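Local coordinates for protein PelA (Pseudomonas aeruginosa, PDB 5TCB) that hydrolyses glycosidic bonds with the family GH114 glycoside hydrolase domain described here and, in its full-length form, probably also acts as a deacetylase, at residues 72-77 and 153-158; 103-108 and 141-146; 132-137 and 160-165; 171-176 and 181-186. One frame throughout, in Å; residues are numbered along the deposited sequence. Where two conformers were deposited one is given.

Interaction 1 of 4, residues 72-77 and 153-158; sequences LSVGEF and RALASF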
# COMPACT_ATOMS: atom_id res chain seq x y z
N LEU A 72 -4.33 -2.97 3.96
CA LEU A 72 -4.68 -2.43 5.28
C LEU A 72 -4.24 -0.98 5.34
O LEU A 72 -3.04 -0.67 5.34
CB LEU A 72 -4.01 -3.22 6.40
CG LEU A 72 -4.39 -2.79 7.83
CD1 LEU A 72 -5.86 -3.02 8.11
CD2 LEU A 72 -3.56 -3.50 8.87
N SER A 73 -5.22 -0.08 5.49
CA SER A 73 -4.94 1.35 5.63
C SER A 73 -4.66 1.67 7.10
O SER A 73 -5.52 1.49 7.97
CB SER A 73 -6.10 2.15 5.07
OG SER A 73 -5.93 3.55 5.35
N VAL A 74 -3.43 2.09 7.37
CA VAL A 74 -2.94 2.30 8.73
C VAL A 74 -3.21 3.71 9.22
O VAL A 74 -3.50 3.92 10.40
CB VAL A 74 -1.43 1.97 8.81
CG1 VAL A 74 -0.84 2.29 10.18
CG2 VAL A 74 -1.19 0.53 8.49
N GLY A 75 -3.16 4.69 8.33
CA GLY A 75 -3.32 6.08 8.75
C GLY A 75 -4.71 6.67 8.64
O GLY A 75 -4.98 7.75 9.18
N GLU A 76 -5.61 5.98 7.94
CA GLU A 76 -6.93 6.50 7.62
C GLU A 76 -7.95 5.38 7.74
O GLU A 76 -7.65 4.22 7.45
CB GLU A 76 -6.98 7.05 6.18
CG GLU A 76 -6.08 8.24 5.96
CD GLU A 76 -6.14 8.80 4.56
OE1 GLU A 76 -6.99 8.36 3.73
OE2 GLU A 76 -5.32 9.70 4.28
N PHE A 77 -9.15 5.76 8.15
CA PHE A 77 -10.31 4.88 8.08
C PHE A 77 -11.17 5.27 6.88
O PHE A 77 -11.61 6.42 6.77
CB PHE A 77 -11.11 4.99 9.36
CG PHE A 77 -12.32 4.11 9.43
CD1 PHE A 77 -12.19 2.77 9.76
CD2 PHE A 77 -13.57 4.61 9.15
CE1 PHE A 77 -13.29 1.96 9.83
CE2 PHE A 77 -14.68 3.79 9.22
CZ PHE A 77 -14.53 2.47 9.57
N ARG A 153 6.12 9.03 15.66
CA ARG A 153 6.60 8.09 16.67
C ARG A 153 5.53 7.06 16.99
O ARG A 153 5.84 5.89 17.20
CB ARG A 153 7.01 8.86 17.93
CG ARG A 153 8.24 9.74 17.75
CD ARG A 153 8.57 10.51 19.03
NE ARG A 153 9.71 11.41 18.82
CZ ARG A 153 10.24 12.17 19.77
NH1 ARG A 153 9.75 12.16 21.00
NH2 ARG A 153 11.27 12.95 19.47
N ALA A 154 4.26 7.48 17.04
CA ALA A 154 3.18 6.53 17.29
C ALA A 154 3.04 5.55 16.14
O ALA A 154 2.73 4.37 16.36
CB ALA A 154 1.87 7.28 17.50
N LEU A 155 3.27 6.01 14.91
CA LEU A 155 3.24 5.12 13.76
C LEU A 155 4.37 4.11 13.85
O LEU A 155 4.15 2.90 13.64
CB LEU A 155 3.35 5.93 12.46
CG LEU A 155 3.41 5.09 11.19
CD1 LEU A 155 2.16 4.26 11.06
CD2 LEU A 155 3.55 6.00 9.97
N ALA A 156 5.60 4.56 14.16
CA ALA A 156 6.73 3.64 14.23
C ALA A 156 6.51 2.59 15.32
O ALA A 156 6.75 1.39 15.10
CB ALA A 156 8.04 4.40 14.45
N SER A 157 6.00 3.00 16.49
CA SER A 157 5.76 2.03 17.55
C SER A 157 4.63 1.07 17.19
O SER A 157 4.69 -0.12 17.54
CB SER A 157 5.44 2.73 18.87
OG SER A 157 4.19 3.37 18.86
N PHE A 158 3.61 1.56 16.48
CA PHE A 158 2.55 0.67 16.02
C PHE A 158 3.10 -0.39 15.07
O PHE A 158 2.78 -1.58 15.19
CB PHE A 158 1.42 1.44 15.33
CG PHE A 158 0.48 0.52 14.64
CD1 PHE A 158 -0.46 -0.17 15.37
CD2 PHE A 158 0.60 0.26 13.28
CE1 PHE A 158 -1.30 -1.07 14.76
CE2 PHE A 158 -0.24 -0.66 12.66
CZ PHE A 158 -1.18 -1.33 13.40
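The F158 ring is met obliquely by V74, whose CG1 lies 3.9 Å from F158 CE2 and nearly as close to CD2 of the same ring. The same methyl also touches L155, with V74 CG1 3.7 Å from L155 CD1. V74 therefore fits between two side chains one helical turn apart. Its first torsion (chi1 175°) sets CG1 anti to the backbone N and leads it toward the helix. The side chains of V74 and L155 cross at about a right angle.

V74 lies in the short loop that follows strand 67-73. The helix is 145-165, which packs on the outside of the parallel sheet of the (beta/alpha)8 barrel. Hydrogen bonds hold the backbone on both sides of the contact. S73 OG donates to E76 O at 2.8 Å and spans the loop. On the helix, A154 O takes F158 N at 2.9 Å and S157 OG at 3.1 Å, both from the same face of its plane. R114 of helix 111-126 bonds A154 O and S157 OG as well.

No hydrogen bond crosses between 72-77 and 153-158. All three touching side chains are buried and apolar, so shape and the exclusion of water hold the two segments together, while polar groups fix each backbone separately.

Interaction 2 of 4, residues 103-108 and 141-146; sequences SQVMDL and QLQAEE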
# COMPACT_ATOMS: atom_id res chain seq x y z
N SER A 103 -12.70 9.49 3.76
CA SER A 103 -11.49 8.95 4.38
C SER A 103 -11.12 9.85 5.54
O SER A 103 -10.92 11.05 5.36
CB SER A 103 -10.33 8.86 3.39
OG SER A 103 -9.48 7.79 3.77
N GLN A 104 -11.05 9.27 6.72
CA GLN A 104 -10.79 10.00 7.94
C GLN A 104 -9.38 9.70 8.42
O GLN A 104 -9.02 8.52 8.60
CB GLN A 104 -11.81 9.63 9.03
N VAL A 105 -8.58 10.76 8.61
CA VAL A 105 -7.26 10.59 9.21
C VAL A 105 -7.45 10.20 10.66
O VAL A 105 -8.23 10.83 11.39
CB VAL A 105 -6.41 11.85 9.05
CG1 VAL A 105 -5.08 11.66 9.76
CG2 VAL A 105 -6.22 12.18 7.56
N MET A 106 -6.75 9.16 11.08
CA MET A 106 -6.84 8.67 12.44
C MET A 106 -5.61 9.03 13.24
O MET A 106 -4.51 9.23 12.71
CB MET A 106 -7.04 7.15 12.43
CG MET A 106 -8.28 6.70 11.61
SD MET A 106 -9.84 7.39 12.20
CE MET A 106 -10.02 6.44 13.73
N ASP A 107 -5.83 9.13 14.54
CA ASP A 107 -4.78 9.38 15.52
C ASP A 107 -4.04 8.08 15.78
O ASP A 107 -4.61 7.14 16.36
CB ASP A 107 -5.42 9.93 16.79
CG ASP A 107 -4.43 10.16 17.93
OD1 ASP A 107 -3.23 9.92 17.78
OD2 ASP A 107 -4.90 10.60 19.01
N LEU A 108 -2.77 8.01 15.37
CA LEU A 108 -2.01 6.78 15.49
C LEU A 108 -1.66 6.46 16.93
O LEU A 108 -1.21 5.34 17.21
CB LEU A 108 -0.75 6.87 14.64
CG LEU A 108 -0.92 6.89 13.10
CD1 LEU A 108 -1.68 5.71 12.62
CD2 LEU A 108 -1.60 8.13 12.60
N GLN A 141 1.12 13.47 7.94
CA GLN A 141 1.64 14.75 7.50
C GLN A 141 0.53 15.76 7.25
O GLN A 141 0.82 16.95 7.07
CB GLN A 141 2.49 14.60 6.23
CG GLN A 141 3.69 13.69 6.38
CD GLN A 141 4.90 14.39 6.93
OE1 GLN A 141 4.81 15.52 7.40
NE2 GLN A 141 6.06 13.74 6.82
N LEU A 142 -0.74 15.33 7.23
CA LEU A 142 -1.86 16.24 7.15
C LEU A 142 -2.21 16.88 8.49
O LEU A 142 -3.02 17.81 8.52
CB LEU A 142 -3.09 15.48 6.60
CG LEU A 142 -2.87 14.94 5.20
CD1 LEU A 142 -3.98 13.97 4.87
CD2 LEU A 142 -2.79 16.07 4.19
N GLN A 143 -1.63 16.41 9.59
CA GLN A 143 -1.86 17.04 10.88
C GLN A 143 -1.11 18.36 10.96
O GLN A 143 -0.19 18.63 10.18
CB GLN A 143 -1.42 16.13 12.01
CG GLN A 143 -2.01 14.75 11.97
CD GLN A 143 -3.15 14.58 12.91
OE1 GLN A 143 -3.74 15.55 13.41
NE2 GLN A 143 -3.48 13.32 13.19
N ALA A 144 -1.51 19.18 11.92
CA ALA A 144 -0.77 20.39 12.21
C ALA A 144 0.70 20.05 12.39
O ALA A 144 1.05 19.05 13.00
CB ALA A 144 -1.32 21.05 13.48
N GLU A 145 1.57 20.94 11.87
CA GLU A 145 3.00 20.70 11.88
C GLU A 145 3.51 20.24 13.24
O GLU A 145 4.30 19.28 13.33
CB GLU A 145 3.74 21.97 11.45
N GLU A 146 3.13 20.95 14.31
CA GLU A 146 3.69 20.65 15.61
C GLU A 146 3.21 19.32 16.19
O GLU A 146 3.75 18.90 17.21
CB GLU A 146 3.38 21.77 16.61
CG GLU A 146 1.92 21.96 16.97
CD GLU A 146 1.10 22.78 15.96
OE1 GLU A 146 1.60 23.12 14.86
OE2 GLU A 146 -0.07 23.08 16.29
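V105, Q143 and L142 make this contact, and V105 gives up more surface to it than either partner. Its two methyls divide the work. V105 CG2 meets L142 CD1 at 3.9 Å, while V105 CG1 lies 4.1 Å from Q143 NE2. With chi1 at 177°, CG1 stands beside the carbonyl carbon and CG2 beside the backbone N, and the fork opens toward both partners.

L142 approaches with one methyl, and its side chain runs obliquely to that of V105. It is the exposed member of the group. Q143 is buried, and its chain slides past V105 in the opposite direction. A bend in the middle of that chain (chi2 -101°) turns the amide in against the valine. This is packing only: no hydrogen bond passes between the two segments. The amide nitrogen has its polar partner in S94, whose OG hydrogen-bonds Q143 NE2. One amide thus touches a methyl and is held in place by a serine.

Strand 103-105 pairs antiparallel with strand 76-78 through Q104 and F77, and further along the chain Q151 of helix 145-165 bonds D107 OD1 and L108 N. The contact therefore joins the small two-stranded sheet to the short 3-10 turn and loop that lead into helix 145-165, beyond the C-terminal ends of the parallel strands.

Interaction 3 of 4, residues 132-137 and 160-165; sequences LFLDTL and AQLHRQ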
# COMPACT_ATOMS: atom_id res chain seq x y z
N LEU A 132 0.64 -8.15 4.60
CA LEU A 132 -0.21 -6.99 4.57
C LEU A 132 0.44 -5.91 3.73
O LEU A 132 1.66 -5.71 3.81
CB LEU A 132 -0.42 -6.41 5.95
CG LEU A 132 -0.99 -7.34 7.01
CD1 LEU A 132 -0.96 -6.70 8.41
CD2 LEU A 132 -2.38 -7.77 6.66
N PHE A 133 -0.37 -5.23 2.93
CA PHE A 133 0.06 -4.02 2.23
C PHE A 133 -0.40 -2.85 3.07
O PHE A 133 -1.60 -2.62 3.22
CB PHE A 133 -0.49 -3.94 0.81
CG PHE A 133 -0.01 -2.71 0.07
CD1 PHE A 133 1.29 -2.62 -0.35
CD2 PHE A 133 -0.86 -1.65 -0.18
CE1 PHE A 133 1.74 -1.50 -1.02
CE2 PHE A 133 -0.39 -0.51 -0.84
CZ PHE A 133 0.91 -0.47 -1.27
N LEU A 134 0.55 -2.14 3.64
CA LEU A 134 0.27 -1.09 4.62
C LEU A 134 0.22 0.27 3.93
O LEU A 134 1.25 0.82 3.51
CB LEU A 134 1.31 -1.11 5.74
CG LEU A 134 1.44 -2.46 6.47
CD1 LEU A 134 2.51 -2.33 7.56
CD2 LEU A 134 0.11 -2.91 7.06
N ASP A 135 -0.99 0.83 3.85
CA ASP A 135 -1.22 2.09 3.18
C ASP A 135 -1.34 3.23 4.20
O ASP A 135 -1.38 3.02 5.42
CB ASP A 135 -2.49 1.98 2.33
CG ASP A 135 -2.61 3.03 1.24
OD1 ASP A 135 -1.61 3.70 0.88
OD2 ASP A 135 -3.74 3.17 0.72
N THR A 136 -1.41 4.43 3.65
CA THR A 136 -1.56 5.72 4.35
C THR A 136 -0.58 5.87 5.51
O THR A 136 -0.90 6.38 6.59
CB THR A 136 -3.02 5.97 4.76
OG1 THR A 136 -3.55 4.92 5.57
CG2 THR A 136 -3.88 6.13 3.51
N LEU A 137 0.68 5.52 5.24
CA LEU A 137 1.77 5.69 6.20
C LEU A 137 2.27 7.12 6.27
O LEU A 137 3.11 7.42 7.13
CB LEU A 137 2.95 4.77 5.84
CG LEU A 137 2.57 3.29 5.82
CD1 LEU A 137 3.83 2.46 5.51
CD2 LEU A 137 1.94 2.81 7.13
N ALA A 160 6.13 -1.53 14.75
CA ALA A 160 6.94 -2.49 15.48
C ALA A 160 6.07 -3.48 16.25
O ALA A 160 6.38 -4.67 16.30
CB ALA A 160 7.90 -1.76 16.41
N GLN A 161 4.97 -3.02 16.84
CA GLN A 161 4.10 -3.92 17.59
C GLN A 161 3.36 -4.86 16.64
O GLN A 161 3.17 -6.05 16.96
CB GLN A 161 3.10 -3.12 18.42
CG GLN A 161 2.22 -3.99 19.31
CD GLN A 161 1.30 -3.18 20.20
OE1 GLN A 161 1.36 -1.95 20.21
NE2 GLN A 161 0.44 -3.86 20.93
N LEU A 162 2.93 -4.36 15.49
CA LEU A 162 2.30 -5.21 14.50
C LEU A 162 3.24 -6.33 14.07
O LEU A 162 2.84 -7.50 13.97
CB LEU A 162 1.89 -4.37 13.29
CG LEU A 162 1.41 -5.13 12.05
CD1 LEU A 162 0.20 -6.00 12.38
CD2 LEU A 162 1.09 -4.15 10.95
N HIS A 163 4.50 -5.98 13.82
CA HIS A 163 5.47 -6.94 13.36
C HIS A 163 5.81 -7.96 14.45
O HIS A 163 6.02 -9.15 14.17
CB HIS A 163 6.69 -6.17 12.87
CG HIS A 163 7.75 -7.03 12.28
ND1 HIS A 163 7.48 -7.92 11.26
CD2 HIS A 163 9.06 -7.16 12.56
CE1 HIS A 163 8.59 -8.56 10.94
NE2 HIS A 163 9.57 -8.11 11.71
N ARG A 164 5.81 -7.52 15.71
CA ARG A 164 6.05 -8.46 16.81
C ARG A 164 4.86 -9.39 17.03
O ARG A 164 5.05 -10.58 17.32
CB ARG A 164 6.37 -7.67 18.09
N GLN A 165 3.63 -8.86 16.93
CA GLN A 165 2.43 -9.67 17.11
C GLN A 165 2.24 -10.67 15.98
O GLN A 165 1.74 -11.78 16.22
CB GLN A 165 1.17 -8.78 17.22
CG GLN A 165 -0.17 -9.56 17.18
CD GLN A 165 -1.43 -8.70 17.05
OE1 GLN A 165 -1.66 -7.80 17.87
NE2 GLN A 165 -2.29 -9.01 16.03
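L162 points at the sheet from helix 145-165 and touches L132 and L134 through its two end methyls. From CB, which heads toward strand 131-135, the chain passes to CG, placed anti to the backbone N (chi1 171°). There it forks. The CD1 branch goes to L132, with L162 CD1 4.2 Å from L132 CD1. The CD2 branch goes deeper and touches both leucines. L162 CD2 is 4.1 Å from L134 CD1 and equally 4.1 Å from L132 CD1. It also comes within 4.2 Å of L134 CD2. L134 and L162 reach toward each other tip to tip, whereas L132 and L162 pass at a slant.

The strand, the helix and strand 170-174 form one beta-alpha-beta unit of the (beta/alpha)8 barrel. L132 and L134 alternate with F133, so they face the helix layer while F133 faces the inside of the barrel. A121 of helix 111-126 also touches L162.

D135 closes the strand at its C-terminal end, where active sites of such barrels usually lie. T136 N donates to D135 OD1 at 2.9 Å, with an N-H...O angle of 152°. It comes from above the carboxylate plane, 55° out of it. N174 ND2 bonds the same oxygen, and Y71 OH bonds OD2.

Interaction 4 of 4, residues 171-176 and 181-186; sequences LFFNRG and PELPGV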
# COMPACT_ATOMS: atom_id res chain seq x y z
N LEU A 171 5.34 -7.56 5.74
CA LEU A 171 4.83 -6.19 5.71
C LEU A 171 5.38 -5.47 4.48
O LEU A 171 6.58 -5.24 4.36
CB LEU A 171 5.16 -5.45 7.01
CG LEU A 171 4.65 -6.13 8.30
CD1 LEU A 171 4.98 -5.26 9.49
CD2 LEU A 171 3.16 -6.46 8.24
N PHE A 172 4.47 -5.11 3.59
CA PHE A 172 4.76 -4.49 2.31
C PHE A 172 4.30 -3.04 2.49
O PHE A 172 3.10 -2.76 2.52
CB PHE A 172 4.03 -5.27 1.21
CG PHE A 172 4.21 -4.78 -0.20
CD1 PHE A 172 5.11 -3.80 -0.55
CD2 PHE A 172 3.46 -5.39 -1.18
CE1 PHE A 172 5.21 -3.40 -1.88
CE2 PHE A 172 3.55 -5.02 -2.52
CZ PHE A 172 4.44 -4.02 -2.87
N PHE A 173 5.26 -2.15 2.70
CA PHE A 173 4.94 -0.76 3.03
C PHE A 173 4.61 0.02 1.75
O PHE A 173 5.31 -0.12 0.74
CB PHE A 173 6.13 -0.04 3.67
CG PHE A 173 6.38 -0.33 5.12
CD1 PHE A 173 6.01 -1.51 5.72
CD2 PHE A 173 7.04 0.62 5.89
CE1 PHE A 173 6.30 -1.74 7.07
CE2 PHE A 173 7.33 0.39 7.20
CZ PHE A 173 6.97 -0.78 7.80
N ASN A 174 3.59 0.87 1.80
CA ASN A 174 3.42 1.96 0.83
C ASN A 174 4.18 3.17 1.37
O ASN A 174 3.73 3.82 2.31
CB ASN A 174 1.96 2.29 0.57
CG ASN A 174 1.77 3.15 -0.67
OD1 ASN A 174 2.76 3.44 -1.37
ND2 ASN A 174 0.55 3.55 -0.97
N ARG A 175 5.35 3.45 0.80
CA ARG A 175 6.23 4.53 1.30
C ARG A 175 6.52 4.25 2.78
O ARG A 175 6.95 3.15 3.13
CB ARG A 175 5.62 5.89 1.02
CG ARG A 175 5.44 6.23 -0.41
CD ARG A 175 4.89 7.60 -0.57
NE ARG A 175 4.73 7.99 -1.97
CZ ARG A 175 5.01 9.19 -2.44
NH1 ARG A 175 5.47 10.16 -1.65
NH2 ARG A 175 4.82 9.43 -3.74
N GLY A 176 6.34 5.21 3.67
CA GLY A 176 6.85 5.05 5.03
C GLY A 176 8.23 5.60 5.27
O GLY A 176 8.89 5.22 6.24
N PRO A 181 13.67 4.32 8.59
CA PRO A 181 15.01 4.25 9.18
C PRO A 181 15.00 3.75 10.61
O PRO A 181 16.03 3.23 11.07
CB PRO A 181 15.50 5.70 9.08
CG PRO A 181 14.74 6.28 7.93
CD PRO A 181 13.37 5.66 8.07
N GLU A 182 13.89 3.87 11.33
CA GLU A 182 13.78 3.37 12.69
C GLU A 182 13.22 1.95 12.78
O GLU A 182 13.03 1.45 13.90
CB GLU A 182 12.90 4.30 13.52
CG GLU A 182 13.60 5.60 13.84
CD GLU A 182 12.68 6.59 14.49
OE1 GLU A 182 11.96 6.20 15.43
OE2 GLU A 182 12.67 7.76 14.05
N LEU A 183 12.97 1.29 11.66
CA LEU A 183 12.35 -0.04 11.64
C LEU A 183 13.18 -1.00 10.79
O LEU A 183 12.65 -1.65 9.88
CB LEU A 183 10.92 0.05 11.12
CG LEU A 183 10.00 0.94 11.95
CD1 LEU A 183 8.73 1.24 11.14
CD2 LEU A 183 9.66 0.26 13.26
N PRO A 184 14.47 -1.15 11.08
CA PRO A 184 15.27 -2.11 10.30
C PRO A 184 14.71 -3.51 10.43
O PRO A 184 14.31 -3.95 11.51
CB PRO A 184 16.67 -1.99 10.94
CG PRO A 184 16.40 -1.49 12.33
CD PRO A 184 15.25 -0.53 12.16
N GLY A 185 14.65 -4.20 9.29
CA GLY A 185 14.19 -5.58 9.27
C GLY A 185 12.68 -5.77 9.27
O GLY A 185 12.23 -6.92 9.26
N VAL A 186 11.90 -4.70 9.26
CA VAL A 186 10.46 -4.82 9.44
C VAL A 186 9.74 -4.95 8.11
O VAL A 186 8.83 -5.78 7.97
CB VAL A 186 9.93 -3.61 10.25
CG1 VAL A 186 8.41 -3.64 10.34
CG2 VAL A 186 10.52 -3.62 11.64
O HOH W 1 8.10 -7.96 6.66
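V186 overlaps two side chains of strand 170-174 with a single methyl. V186 CG1 lies 3.9 Å from L171 CD1 and 4.1 Å from F173 CZ. It meets the phenyl ring obliquely. Its first torsion (chi1 175°) places that methyl anti to the backbone N. L183 comes to the edge of the same ring, near its plane, with L183 CD1 4.3 Å from F173 CE2. Within the strand segment, L171 CB and R175 O also lie at the edge of the ring, in its plane.

The segment 181-186 is the loop that leads into strand 187-192, the next strand of the barrel. V186 N bonds L183 O at 3.2 Å across a tight turn, and side chains from both ends of that turn touch F173. Helix 145-165 adds L159, which touches both F173 and L183, and H163, which touches L171 and V186.

The polar side is carried by one water. It accepts from L171 N at 2.9 Å and donates to V186 O at 2.6 Å. No direct hydrogen bond joins the two segments. The water sits between L171 and V186, just before strand 187-192 begins; the backbone of L171 also pairs with S188. It supplies a partner to a strand N-H and to a loop carbonyl. The contact is thus apolar at its core, and a water bridge at one end links the two backbones where no direct bond forms.

In the fold
Interactions 1, 2 and 3 all use helix 145-165 or the turn leading into it. Interactions 1 and 3 sit on adjacent strands of the parallel sheet, with centres about 7 Å apart, and S73 OG to T136 OG1 (2.8 Å) joins them. Interaction 4 lies one strand further on, with its centre about 8 Å from that of interaction 3. The backbone bond from L134 N to F172 O (2.9 Å) pairs their strands, which end where a (beta/alpha)8 hydrolase would be expected to bind substrate. Interaction 2 is about 18 Å from interaction 3, centre to centre. It connects to interaction 1 through E76 OE1 and S103 OG, 2.6 Å apart.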